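Local coordinates for thiosulfate sulfurtransferase (Pseudomonas aeruginosa, PDB 1YT8), which probably transfers sulfur from thiosulfate to cyanide, as rhodaneses do, using a single chain that carries four rhodanese-like repeats, at residues R21-A25 with S319-A323; G106-R110 with Q517-D521; K117-L122 with W510-V515; A172-R177 with V333-S338; L310-T314 with W341-W347. All blocks are in the same frame, centred on the assembly; numbering follows the deposited sequence.

Contact 1 of 5, residues R21-A25 with S319-A323; sequences RRELA and SVRGA
Glu23 lies against the turn formed by Val320 to Ala323, and its side chain reads that turn atom by atom. CB rests on Val320 CG1 at 3.8 Å. CG, placed opposite the carbonyl carbon (chi1 -64°), comes to 3.6 Å from Gly322 O, and the extended chain then carries the carboxylate past the glycine, where OE2 lies 3.6 Å from Ala323 CA. Both oxygens are held from outside the two segments: OE1 by a salt bridge to Arg61, OE2 by Arg281 and the backbone N of Thr282. The backbones are joined by a single antiparallel hydrogen-bonded pair. Leu24 N donates to Arg321 O at 3.1 Å, whereas the return bond from Arg321 N to Leu24 O is weak. Close by, Glu23 CA directs its hydrogen at the same Arg321 O over 3.3 Å. One water links Arg21 O with Gly322 O. The 320-323 turn is type II, with Gly322 at positive phi, and Arg21 closes helix 11-20 with a Schellman motif. The contact thus joins the helix-to-strand connection before strand 25-28 of one rhodanese-like repeat to the one before strand 324-328 of another, through one isolated beta bridge.

Contact 2 of 5, residues G106-R110 with Q517-D521; sequences GELFR and QLGRD
A salt bridge between Glu107 and Arg520 fastens the C-terminal helix 514-521 to the connection that leads from helix 97-103 to helix 114-127. Arg520 meets the carboxylate with two nitrogens. NE donates to Glu107 OE1 at 3.0 Å, approaching on the syn side but 31° out of the carboxylate plane, while NH2 lies 2.8 Å from OE2 in a weak, bent bond. The two flat groups are turned 64° against each other, so this is a twisted pairing and not a coplanar fork. Glu107 reaches up to it because its chain bends at chi2, leaving CB to pack 4.1 Å from Asp521 CB. The remaining nitrogen of Arg520, NH1, pairs with Glu516, one turn back on the same helix. Beside the ion pair, the side chain of Gln517 slides past the Phe109 ring, its amide plane inclined by only 24° to the ring and lying over one face. Val114 and Leu41 touch Phe109 as well. Two waters complete the junction from Asp521, whose OD2 is hydrogen-bonded to Thr523: one water donates to Glu107 O and to Asp521 OD1, and the second accepts from Glu107 N and donates to that same OD1, at 3.0 Å.

Contact 3 of 5, residues K117-L122 with W510-V515; sequences KAFGEL and WEFGLV
Leu514 CD1 presses on the backbone of helix 114-127, 3.6 Å from Ala118 CA, and the small side chain of Ala118 probably helps the helices to approach. The next residue, Val515, meets helix 114-127 one turn further along: its CG2 lies 3.8 Å from both Glu121 CB and Leu122 N. Glu121 crosses Glu511 at about a right angle. Its CG sits 3.4 Å from Glu511 O, and the bend at chi2 (-55°) folds the carboxylate back until OE2 is 4.0 Å from Glu511 OE1. This meeting of like charges is probably eased by Arg196, which forms a salt bridge with Glu121 OE2. At the other end the extended chain of Lys117 runs across Trp510, with CD 3.8 Å from CH2 at the indole edge and near its plane. A face of the same indole is covered by Leu514 CD2, from its own segment. The ammonium of Lys117 passes beyond the ring to Asp111 and the hydroxyl of Tyr507, which probably help to keep the chain extended. Arg196 belongs to the sulfite pocket, and the side chain of Glu511 is about 5 Å from the bound ion. The contact therefore packs helix 114-127 into the junction of helices 501-512 and 514-521, while Thr197 and Ile200 of helix 197-208 touch Lys117 and Glu121, respectively.

Contact 4 of 5, residues A172-R177 with V333-S338; sequences AELVLR and VRANMS
Glu173 OE2 turns its syn lone pair to Arg334 NH1 across the contact, at 2.8 Å and nearly straight (166°). The other oxygen, OE1, takes two hydrogen bonds from Arg177, 2.8 Å from NE and 2.9 Å from NH2, both from the same face of the carboxylate and both in the guanidinium plane. Against the Arg334 guanidinium the carboxylate stands almost upright, 82° between planes. Glu173 starts away from the partner helix but bends at chi2 (-68°), which brings its acid group back between the two arginines. Their like charges come within 3.6 Å at Arg177 NH2 and Arg334 NH1; Glu173 probably offsets this, helped by Glu293, Asp330 and Asp331, all paired with Arg334. Leu176 CD2 covers one face of the Arg334 guanidinium. Next to this buried network the surfaces are apolar: Val333 CG1 meets Val175 CG1 at 3.7 Å, and Val175 CG2 rests 3.9 Å from CG of Met337, a selenomethionine. Ala172 CB closes the far side against Ser338 OG at 3.6 Å. A salt-bridge network flanked by aliphatic contacts thus joins two rhodanese-like repeats, at helix 174-181 of one and the N-terminal turn of helix 334-344 of the other.

Contact 5 of 5, residues L310-T314 with W341-W347; sequences LVQET and WLAQMGW
Val311, Thr314 and Leu342 carry most of this contact, which packs two helices within one rhodanese-like repeat, an alpha/beta fold round a parallel five-stranded sheet. Val311 sets CG1, opposite its backbone N (chi1 174°), between Trp341 CB at 4.0 Å and the methyl CE of Met345, a selenomethionine, at 3.8 Å. That methyl also lies 3.7 Å from Val311 O, an oxygen bonded in turn by Ser116. The indole of Trp341 leads away from the contact, to Ser205 of helix 197-208. Thr314 divides its branches. OG1 turns back to donate to Leu310 O, at 2.7 Å and in the carbonyl plane, which helps to fix the side-chain rotation, with Ser116 OG also hydrogen-bonded to OG1; CG2 is presented to the opposite segment, sliding past Leu342 with 3.8 Å to CD2. Leu342 uses both its methyls, since CD1 meets Leu310 CD2 at 3.9 Å, the two leucines crossing at about a right angle. Behind them Leu325 and Leu327 of strand 324-328 touch Leu342, which places this leucine between helix 307-312 and the sheet. Helix 334-344 ends just beyond in a Schellman motif, with Gly346 at positive phi. Past this helix end Trp347 comes back against Thr314, whose CG2 lies 3.7 Å from the indole NE1.

In the fold
Contacts 2 and 3 share helix 514-521, their centres 11 Å apart, and meet where Leu518 CD2 packs 3.7 Å from Ala118 CB. Contact 3 leads on to contact 5 through Phe119, whose ring lies among Trp341, Gln344 and Met345. Contacts 4 and 5 use successive parts of helix 334-344, with centres 14 Å apart. Contact 1 touches contact 5 (centres 13 Å apart) through Arg321, which makes a cation-pi contact with Trp347 and a probable hydrogen bond to Met345 O. The sulfite pocket lies near contacts 3 and 5. Gln312 of contact 5 lines it together with Cys193 to Arg198, and Arg196 pairs with Glu121 of contact 3.

Contact 1 of 5, residues R21-A25 with S319-A323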
# COMPACT_ATOMS: atom_id res chain seq x y z
N ARG A 21 -3.05 0.16 -23.35
CA ARG A 21 -2.64 -0.75 -22.29
C ARG A 21 -1.18 -1.17 -22.39
O ARG A 21 -0.83 -2.32 -22.12
CB ARG A 21 -3.58 -1.96 -22.25
CG ARG A 21 -5.00 -1.52 -21.98
CD ARG A 21 -6.01 -2.63 -22.06
NE ARG A 21 -7.36 -2.07 -22.03
CZ ARG A 21 -8.47 -2.80 -22.12
NH1 ARG A 21 -8.40 -4.11 -22.25
NH2 ARG A 21 -9.65 -2.19 -22.09
N ARG A 22 -0.33 -0.22 -22.78
CA ARG A 22 1.10 -0.46 -22.87
C ARG A 22 1.67 -0.17 -21.48
O ARG A 22 1.23 0.76 -20.81
CB ARG A 22 1.75 0.48 -23.90
CG ARG A 22 1.31 0.26 -25.34
CD ARG A 22 2.22 1.04 -26.31
NE ARG A 22 2.07 2.49 -26.20
CZ ARG A 22 1.18 3.21 -26.88
NH1 ARG A 22 0.35 2.61 -27.72
NH2 ARG A 22 1.12 4.52 -26.72
N GLU A 23 2.66 -0.95 -21.05
CA GLU A 23 3.25 -0.74 -19.73
C GLU A 23 3.82 0.65 -19.55
O GLU A 23 4.47 1.20 -20.45
CB GLU A 23 4.35 -1.76 -19.47
CG GLU A 23 3.86 -3.20 -19.41
CD GLU A 23 4.90 -4.14 -18.84
OE1 GLU A 23 6.02 -3.68 -18.54
OE2 GLU A 23 4.59 -5.34 -18.69
N LEU A 24 3.57 1.23 -18.38
CA LEU A 24 4.08 2.55 -18.05
C LEU A 24 4.07 2.73 -16.54
O LEU A 24 3.30 2.08 -15.82
CB LEU A 24 3.21 3.64 -18.70
CG LEU A 24 1.76 3.81 -18.24
CD1 LEU A 24 1.70 4.66 -16.97
CD2 LEU A 24 0.96 4.47 -19.34
N ALA A 25 4.94 3.61 -16.06
CA ALA A 25 5.02 3.92 -14.65
C ALA A 25 4.97 5.43 -14.54
O ALA A 25 5.91 6.12 -14.95
CB ALA A 25 6.31 3.37 -14.04
N SER A 319 2.91 -0.96 -9.54
CA SER A 319 2.94 0.44 -9.93
C SER A 319 3.03 0.65 -11.44
O SER A 319 2.78 1.75 -11.94
CB SER A 319 4.11 1.14 -9.23
OG SER A 319 3.97 0.98 -7.82
N VAL A 320 3.39 -0.41 -12.17
CA VAL A 320 3.47 -0.33 -13.61
C VAL A 320 2.11 -0.73 -14.17
O VAL A 320 1.77 -1.91 -14.20
CB VAL A 320 4.54 -1.29 -14.17
CG1 VAL A 320 4.51 -1.27 -15.70
CG2 VAL A 320 5.92 -0.88 -13.66
N ARG A 321 1.32 0.26 -14.59
CA ARG A 321 0.01 -0.01 -15.15
C ARG A 321 0.24 -0.72 -16.48
O ARG A 321 1.02 -0.26 -17.31
CB ARG A 321 -0.75 1.31 -15.36
CG ARG A 321 -2.20 1.14 -15.80
CD ARG A 321 -3.02 0.31 -14.81
NE ARG A 321 -4.44 0.34 -15.15
CZ ARG A 321 -5.35 -0.51 -14.68
NH1 ARG A 321 -4.99 -1.48 -13.84
NH2 ARG A 321 -6.62 -0.39 -15.04
N GLY A 322 -0.44 -1.85 -16.68
CA GLY A 322 -0.26 -2.60 -17.91
C GLY A 322 0.60 -3.83 -17.67
O GLY A 322 0.74 -4.68 -18.55
N ALA A 323 1.19 -3.92 -16.48
CA ALA A 323 2.04 -5.05 -16.10
C ALA A 323 1.22 -6.33 -15.94
O ALA A 323 -0.00 -6.32 -16.05
CB ALA A 323 2.78 -4.75 -14.80
O HOH W 1 0.02 -4.55 -21.30
O HOH W 2 -1.08 1.00 -19.19

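Contact 2 of 5, residues G106-R110 with Q517-D521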
# COMPACT_ATOMS: atom_id res chain seq x y z
N GLY A 106 -6.82 16.70 -18.11
CA GLY A 106 -6.75 15.45 -17.38
C GLY A 106 -7.49 15.49 -16.06
O GLY A 106 -7.50 16.51 -15.38
N GLU A 107 -8.12 14.37 -15.70
CA GLU A 107 -8.87 14.28 -14.46
C GLU A 107 -7.89 14.11 -13.29
O GLU A 107 -6.88 13.44 -13.42
CB GLU A 107 -9.82 13.07 -14.52
CG GLU A 107 -10.80 12.94 -13.35
CD GLU A 107 -11.86 14.04 -13.31
OE1 GLU A 107 -12.08 14.72 -14.34
OE2 GLU A 107 -12.50 14.21 -12.25
N LEU A 108 -8.19 14.75 -12.16
CA LEU A 108 -7.33 14.65 -10.99
C LEU A 108 -8.10 14.09 -9.79
O LEU A 108 -9.29 14.36 -9.64
CB LEU A 108 -6.73 16.02 -10.65
CG LEU A 108 -5.64 16.48 -11.63
CD1 LEU A 108 -5.16 17.88 -11.26
CD2 LEU A 108 -4.48 15.49 -11.59
N PHE A 109 -7.41 13.33 -8.96
CA PHE A 109 -8.03 12.70 -7.79
C PHE A 109 -7.28 12.99 -6.51
O PHE A 109 -6.07 13.21 -6.53
CB PHE A 109 -8.06 11.18 -7.98
CG PHE A 109 -8.89 10.72 -9.15
CD1 PHE A 109 -10.17 10.21 -8.94
CD2 PHE A 109 -8.38 10.75 -10.44
CE1 PHE A 109 -10.94 9.74 -10.01
CE2 PHE A 109 -9.14 10.28 -11.52
CZ PHE A 109 -10.42 9.78 -11.31
N ARG A 110 -7.99 12.99 -5.39
CA ARG A 110 -7.32 13.19 -4.11
C ARG A 110 -7.33 11.84 -3.40
O ARG A 110 -7.86 10.86 -3.93
CB ARG A 110 -8.04 14.24 -3.25
CG ARG A 110 -9.49 13.95 -2.97
CD ARG A 110 -10.02 14.83 -1.84
NE ARG A 110 -9.45 14.46 -0.55
CZ ARG A 110 -8.44 15.09 0.04
NH1 ARG A 110 -7.86 16.14 -0.54
NH2 ARG A 110 -7.99 14.66 1.21
N GLN A 517 -16.19 10.52 -11.54
CA GLN A 517 -14.83 10.88 -11.94
C GLN A 517 -14.23 9.86 -12.90
O GLN A 517 -13.52 10.22 -13.84
CB GLN A 517 -13.91 11.02 -10.72
CG GLN A 517 -14.19 12.22 -9.83
CD GLN A 517 -12.98 12.58 -9.00
OE1 GLN A 517 -12.04 13.22 -9.49
NE2 GLN A 517 -12.98 12.15 -7.75
N LEU A 518 -14.49 8.58 -12.64
CA LEU A 518 -13.99 7.51 -13.51
C LEU A 518 -14.51 7.73 -14.93
O LEU A 518 -13.79 7.52 -15.91
CB LEU A 518 -14.45 6.14 -13.01
CG LEU A 518 -13.80 5.56 -11.75
CD1 LEU A 518 -14.42 4.20 -11.44
CD2 LEU A 518 -12.30 5.41 -11.97
N GLY A 519 -15.76 8.16 -15.04
CA GLY A 519 -16.34 8.42 -16.34
C GLY A 519 -15.61 9.54 -17.05
O GLY A 519 -15.39 9.48 -18.26
N ARG A 520 -15.23 10.57 -16.31
CA ARG A 520 -14.52 11.69 -16.90
C ARG A 520 -13.10 11.30 -17.31
O ARG A 520 -12.60 11.78 -18.33
CB ARG A 520 -14.48 12.89 -15.94
CG ARG A 520 -15.85 13.54 -15.72
CD ARG A 520 -15.71 15.03 -15.45
NE ARG A 520 -15.05 15.32 -14.18
CZ ARG A 520 -15.65 15.28 -12.99
NH1 ARG A 520 -16.93 14.96 -12.91
NH2 ARG A 520 -14.97 15.55 -11.89
N ASP A 521 -12.46 10.43 -16.53
CA ASP A 521 -11.10 9.99 -16.86
C ASP A 521 -11.11 9.11 -18.11
O ASP A 521 -10.37 9.36 -19.05
CB ASP A 521 -10.49 9.21 -15.70
CG ASP A 521 -9.11 8.68 -16.03
OD1 ASP A 521 -8.14 9.48 -15.99
OD2 ASP A 521 -9.00 7.49 -16.36
O HOH W 3 -6.43 10.70 -14.11
O HOH W 4 -7.88 12.11 -17.41

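Contact 3 of 5, residues K117-L122 with W510-V515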
# COMPACT_ATOMS: atom_id res chain seq x y z
N LYS A 117 -10.25 2.09 -4.73
CA LYS A 117 -11.45 2.62 -4.08
C LYS A 117 -12.53 3.01 -5.08
O LYS A 117 -13.72 2.79 -4.82
CB LYS A 117 -11.08 3.81 -3.20
CG LYS A 117 -10.08 3.46 -2.12
CD LYS A 117 -9.67 4.69 -1.33
CE LYS A 117 -8.70 4.31 -0.22
NZ LYS A 117 -8.26 5.52 0.54
N ALA A 118 -12.13 3.59 -6.20
CA ALA A 118 -13.08 3.98 -7.23
C ALA A 118 -13.71 2.71 -7.79
O ALA A 118 -14.91 2.67 -8.09
CB ALA A 118 -12.37 4.75 -8.33
N PHE A 119 -12.90 1.66 -7.94
CA PHE A 119 -13.41 0.39 -8.45
C PHE A 119 -14.46 -0.16 -7.48
O PHE A 119 -15.48 -0.71 -7.91
CB PHE A 119 -12.29 -0.64 -8.60
CG PHE A 119 -12.79 -2.00 -8.99
CD1 PHE A 119 -13.32 -2.23 -10.26
CD2 PHE A 119 -12.78 -3.05 -8.08
CE1 PHE A 119 -13.84 -3.48 -10.61
CE2 PHE A 119 -13.30 -4.31 -8.42
CZ PHE A 119 -13.83 -4.52 -9.69
N GLY A 120 -14.21 -0.02 -6.18
CA GLY A 120 -15.15 -0.51 -5.20
C GLY A 120 -16.52 0.13 -5.36
O GLY A 120 -17.55 -0.54 -5.26
N GLU A 121 -16.53 1.43 -5.63
CA GLU A 121 -17.78 2.14 -5.81
C GLU A 121 -18.47 1.67 -7.09
O GLU A 121 -19.70 1.60 -7.14
CB GLU A 121 -17.53 3.65 -5.87
CG GLU A 121 -17.02 4.27 -4.56
CD GLU A 121 -17.93 3.98 -3.37
OE1 GLU A 121 -19.17 4.01 -3.54
OE2 GLU A 121 -17.40 3.74 -2.26
N LEU A 122 -17.68 1.35 -8.11
CA LEU A 122 -18.22 0.86 -9.38
C LEU A 122 -18.92 -0.48 -9.18
O LEU A 122 -19.97 -0.74 -9.78
CB LEU A 122 -17.10 0.70 -10.42
CG LEU A 122 -17.52 0.27 -11.83
CD1 LEU A 122 -18.41 1.36 -12.45
CD2 LEU A 122 -16.29 0.05 -12.69
N TRP A 510 -16.44 12.02 -0.63
CA TRP A 510 -15.47 11.90 -1.70
C TRP A 510 -15.69 10.60 -2.47
O TRP A 510 -15.71 10.60 -3.70
CB TRP A 510 -14.04 11.95 -1.13
CG TRP A 510 -13.00 11.51 -2.12
CD1 TRP A 510 -12.58 12.19 -3.23
CD2 TRP A 510 -12.28 10.28 -2.10
NE1 TRP A 510 -11.65 11.45 -3.91
CE2 TRP A 510 -11.44 10.27 -3.24
CE3 TRP A 510 -12.25 9.17 -1.24
CZ2 TRP A 510 -10.59 9.20 -3.54
CZ3 TRP A 510 -11.41 8.11 -1.53
CH2 TRP A 510 -10.59 8.13 -2.68
N GLU A 511 -15.87 9.49 -1.75
CA GLU A 511 -16.09 8.22 -2.42
C GLU A 511 -17.38 8.23 -3.23
O GLU A 511 -17.48 7.59 -4.28
CB GLU A 511 -16.08 7.06 -1.41
CG GLU A 511 -14.72 6.89 -0.72
CD GLU A 511 -14.61 5.62 0.12
OE1 GLU A 511 -15.53 5.35 0.92
OE2 GLU A 511 -13.60 4.91 -0.01
N PHE A 512 -18.37 8.97 -2.75
CA PHE A 512 -19.67 9.09 -3.42
C PHE A 512 -19.53 9.67 -4.83
O PHE A 512 -20.37 9.43 -5.70
CB PHE A 512 -20.60 9.99 -2.60
CG PHE A 512 -22.00 10.10 -3.16
CD1 PHE A 512 -22.93 9.08 -2.97
CD2 PHE A 512 -22.39 11.23 -3.88
CE1 PHE A 512 -24.23 9.18 -3.48
CE2 PHE A 512 -23.69 11.34 -4.40
CZ PHE A 512 -24.60 10.31 -4.20
N GLY A 513 -18.47 10.43 -5.07
CA GLY A 513 -18.28 11.03 -6.38
C GLY A 513 -17.28 10.35 -7.29
O GLY A 513 -17.03 10.83 -8.40
N LEU A 514 -16.72 9.23 -6.86
CA LEU A 514 -15.71 8.52 -7.65
C LEU A 514 -16.15 7.93 -8.98
O LEU A 514 -15.42 8.01 -9.97
CB LEU A 514 -15.04 7.43 -6.81
CG LEU A 514 -14.06 7.95 -5.75
CD1 LEU A 514 -13.53 6.78 -4.94
CD2 LEU A 514 -12.92 8.69 -6.43
N VAL A 515 -17.32 7.31 -9.03
CA VAL A 515 -17.78 6.72 -10.28
C VAL A 515 -17.91 7.79 -11.36
O VAL A 515 -17.56 7.57 -12.52
CB VAL A 515 -19.10 5.96 -10.09
CG1 VAL A 515 -19.68 5.55 -11.44
CG2 VAL A 515 -18.85 4.73 -9.24

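Contact 4 of 5, residues A172-R177 with V333-S338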
# COMPACT_ATOMS: atom_id res chain seq x y z
N ALA A 172 -9.13 -11.32 1.40
CA ALA A 172 -8.98 -12.55 0.64
C ALA A 172 -9.36 -13.82 1.40
O ALA A 172 -9.61 -14.85 0.79
CB ALA A 172 -7.55 -12.67 0.12
N GLU A 173 -9.40 -13.74 2.72
CA GLU A 173 -9.75 -14.88 3.56
C GLU A 173 -11.25 -15.15 3.65
O GLU A 173 -11.67 -16.23 4.04
CB GLU A 173 -9.21 -14.68 4.99
CG GLU A 173 -7.71 -14.41 5.11
CD GLU A 173 -6.84 -15.60 4.73
OE1 GLU A 173 -7.30 -16.75 4.88
OE2 GLU A 173 -5.69 -15.39 4.30
N LEU A 174 -12.07 -14.15 3.30
CA LEU A 174 -13.52 -14.29 3.40
C LEU A 174 -14.15 -15.55 2.80
O LEU A 174 -14.82 -16.30 3.50
CB LEU A 174 -14.20 -13.04 2.83
CG LEU A 174 -14.01 -11.78 3.70
CD1 LEU A 174 -14.44 -10.55 2.93
CD2 LEU A 174 -14.82 -11.91 4.99
N VAL A 175 -13.94 -15.78 1.51
CA VAL A 175 -14.52 -16.95 0.87
C VAL A 175 -13.95 -18.25 1.44
O VAL A 175 -14.65 -19.27 1.52
CB VAL A 175 -14.29 -16.91 -0.66
CG1 VAL A 175 -14.82 -18.17 -1.32
CG2 VAL A 175 -15.00 -15.68 -1.23
N LEU A 176 -12.70 -18.21 1.87
CA LEU A 176 -12.04 -19.39 2.43
C LEU A 176 -12.48 -19.76 3.85
O LEU A 176 -12.60 -20.94 4.17
CB LEU A 176 -10.52 -19.20 2.43
CG LEU A 176 -9.65 -20.32 3.01
CD1 LEU A 176 -9.72 -21.55 2.11
CD2 LEU A 176 -8.20 -19.85 3.11
N ARG A 177 -12.73 -18.76 4.69
CA ARG A 177 -13.09 -19.02 6.09
C ARG A 177 -14.56 -18.94 6.48
O ARG A 177 -14.93 -19.44 7.55
CB ARG A 177 -12.33 -18.04 6.99
CG ARG A 177 -10.89 -17.79 6.59
CD ARG A 177 -9.96 -18.90 7.01
NE ARG A 177 -8.61 -18.66 6.51
CZ ARG A 177 -7.56 -19.44 6.77
NH1 ARG A 177 -7.71 -20.52 7.53
NH2 ARG A 177 -6.37 -19.15 6.26
N VAL A 333 -8.31 -20.85 -3.12
CA VAL A 333 -9.38 -19.87 -2.97
C VAL A 333 -8.88 -18.42 -3.01
O VAL A 333 -9.34 -17.62 -3.82
CB VAL A 333 -10.13 -20.06 -1.62
CG1 VAL A 333 -11.17 -18.94 -1.44
CG2 VAL A 333 -10.82 -21.42 -1.59
N ARG A 334 -7.95 -18.10 -2.12
CA ARG A 334 -7.42 -16.74 -2.01
C ARG A 334 -6.86 -16.12 -3.28
O ARG A 334 -7.22 -14.99 -3.62
CB ARG A 334 -6.38 -16.71 -0.88
CG ARG A 334 -7.01 -16.98 0.48
CD ARG A 334 -6.00 -16.95 1.60
NE ARG A 334 -5.15 -18.14 1.59
CZ ARG A 334 -4.33 -18.48 2.58
NH1 ARG A 334 -4.26 -17.72 3.67
NH2 ARG A 334 -3.60 -19.58 2.48
N ALA A 335 -5.99 -16.84 -3.97
CA ALA A 335 -5.42 -16.32 -5.21
C ALA A 335 -6.51 -16.17 -6.27
O ALA A 335 -6.56 -15.15 -6.97
CB ALA A 335 -4.31 -17.25 -5.70
N ASN A 336 -7.39 -17.16 -6.40
CA ASN A 336 -8.46 -17.08 -7.39
C ASN A 336 -9.37 -15.88 -7.16
O ASN A 336 -9.70 -15.16 -8.10
CB ASN A 336 -9.32 -18.36 -7.39
CG ASN A 336 -8.68 -19.51 -8.15
OD1 ASN A 336 -8.11 -19.32 -9.22
ND2 ASN A 336 -8.79 -20.71 -7.59
N MSE A 337 -9.78 -15.66 -5.91
CA MSE A 337 -10.66 -14.54 -5.60
C MSE A 337 -9.97 -13.20 -5.83
O MSE A 337 -10.53 -12.30 -6.45
CB MSE A 337 -11.17 -14.62 -4.16
CG MSE A 337 -12.21 -15.70 -3.89
SE MSE A 337 -13.71 -15.80 -5.14
CE MSE A 337 -14.46 -14.02 -4.90
N SER A 338 -8.74 -13.06 -5.33
CA SER A 338 -8.00 -11.82 -5.50
C SER A 338 -7.76 -11.52 -6.97
O SER A 338 -7.87 -10.37 -7.41
CB SER A 338 -6.66 -11.89 -4.75
OG SER A 338 -6.86 -12.01 -3.35

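Contact 5 of 5, residues L310-T314 with W341-W347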
# COMPACT_ATOMS: atom_id res chain seq x y z
N LEU A 310 -3.84 -6.42 -1.35
CA LEU A 310 -3.32 -6.31 -2.71
C LEU A 310 -4.41 -5.66 -3.55
O LEU A 310 -4.15 -4.82 -4.42
CB LEU A 310 -2.98 -7.69 -3.28
CG LEU A 310 -2.55 -7.75 -4.75
CD1 LEU A 310 -1.32 -6.88 -4.98
CD2 LEU A 310 -2.26 -9.19 -5.14
N VAL A 311 -5.65 -6.04 -3.28
CA VAL A 311 -6.80 -5.50 -3.99
C VAL A 311 -7.08 -4.06 -3.56
O VAL A 311 -7.52 -3.24 -4.38
CB VAL A 311 -8.05 -6.38 -3.75
CG1 VAL A 311 -9.30 -5.74 -4.38
CG2 VAL A 311 -7.82 -7.77 -4.38
N GLN A 312 -6.80 -3.74 -2.30
CA GLN A 312 -7.04 -2.40 -1.75
C GLN A 312 -5.94 -1.38 -2.05
O GLN A 312 -6.23 -0.20 -2.28
CB GLN A 312 -7.25 -2.50 -0.23
CG GLN A 312 -7.41 -1.17 0.50
CD GLN A 312 -8.74 -0.49 0.22
OE1 GLN A 312 -9.65 -1.08 -0.37
NE2 GLN A 312 -8.86 0.76 0.66
N GLU A 313 -4.68 -1.81 -2.04
CA GLU A 313 -3.55 -0.90 -2.28
C GLU A 313 -2.71 -1.38 -3.46
O GLU A 313 -1.48 -1.36 -3.41
CB GLU A 313 -2.67 -0.82 -1.03
CG GLU A 313 -3.42 -0.60 0.28
CD GLU A 313 -2.50 -0.49 1.49
OE1 GLU A 313 -1.48 -1.21 1.53
OE2 GLU A 313 -2.79 0.32 2.40
N THR A 314 -3.38 -1.78 -4.53
CA THR A 314 -2.72 -2.31 -5.72
C THR A 314 -1.54 -1.49 -6.25
O THR A 314 -0.51 -2.05 -6.64
CB THR A 314 -3.75 -2.50 -6.86
OG1 THR A 314 -4.95 -3.07 -6.33
CG2 THR A 314 -3.21 -3.42 -7.93
N TRP A 341 -10.72 -10.02 -8.84
CA TRP A 341 -10.88 -8.59 -8.63
C TRP A 341 -9.86 -7.78 -9.43
O TRP A 341 -10.19 -6.75 -10.03
CB TRP A 341 -10.77 -8.27 -7.13
CG TRP A 341 -11.97 -8.73 -6.36
CD1 TRP A 341 -11.98 -9.56 -5.27
CD2 TRP A 341 -13.34 -8.42 -6.64
NE1 TRP A 341 -13.28 -9.79 -4.86
CE2 TRP A 341 -14.13 -9.10 -5.69
CE3 TRP A 341 -13.98 -7.63 -7.61
CZ2 TRP A 341 -15.53 -9.02 -5.67
CZ3 TRP A 341 -15.37 -7.55 -7.60
CH2 TRP A 341 -16.13 -8.24 -6.64
N LEU A 342 -8.61 -8.24 -9.45
CA LEU A 342 -7.56 -7.56 -10.21
C LEU A 342 -7.90 -7.57 -11.71
O LEU A 342 -7.62 -6.62 -12.43
CB LEU A 342 -6.21 -8.24 -9.95
CG LEU A 342 -5.68 -8.04 -8.52
CD1 LEU A 342 -4.60 -9.06 -8.20
CD2 LEU A 342 -5.17 -6.62 -8.37
N ALA A 343 -8.51 -8.66 -12.17
CA ALA A 343 -8.90 -8.78 -13.57
C ALA A 343 -9.98 -7.74 -13.89
O ALA A 343 -9.95 -7.10 -14.95
CB ALA A 343 -9.43 -10.19 -13.85
N GLN A 344 -10.92 -7.57 -12.97
CA GLN A 344 -12.00 -6.61 -13.15
C GLN A 344 -11.48 -5.18 -13.09
O GLN A 344 -12.11 -4.26 -13.60
CB GLN A 344 -13.09 -6.87 -12.10
CG GLN A 344 -13.86 -8.16 -12.40
CD GLN A 344 -14.81 -8.59 -11.29
OE1 GLN A 344 -15.89 -8.03 -11.13
NE2 GLN A 344 -14.40 -9.58 -10.53
N MSE A 345 -10.31 -5.01 -12.49
CA MSE A 345 -9.70 -3.69 -12.42
C MSE A 345 -8.77 -3.51 -13.62
O MSE A 345 -7.90 -2.63 -13.63
CB MSE A 345 -8.94 -3.51 -11.10
CG MSE A 345 -9.86 -3.25 -9.92
SE MSE A 345 -8.91 -2.67 -8.32
CE MSE A 345 -8.19 -4.37 -7.80
N GLY A 346 -8.96 -4.37 -14.62
CA GLY A 346 -8.19 -4.29 -15.85
C GLY A 346 -6.81 -4.90 -15.92
O GLY A 346 -6.10 -4.72 -16.91
N TRP A 347 -6.40 -5.62 -14.88
CA TRP A 347 -5.07 -6.22 -14.88
C TRP A 347 -5.00 -7.56 -15.60
O TRP A 347 -5.96 -8.33 -15.59
CB TRP A 347 -4.56 -6.44 -13.45
CG TRP A 347 -4.30 -5.19 -12.68
CD1 TRP A 347 -5.16 -4.55 -11.83
CD2 TRP A 347 -3.10 -4.41 -12.71
NE1 TRP A 347 -4.57 -3.41 -11.33
CE2 TRP A 347 -3.31 -3.30 -11.85
CE3 TRP A 347 -1.87 -4.54 -13.38
CZ2 TRP A 347 -2.33 -2.32 -11.65
CZ3 TRP A 347 -0.90 -3.56 -13.18
CH2 TRP A 347 -1.13 -2.47 -12.32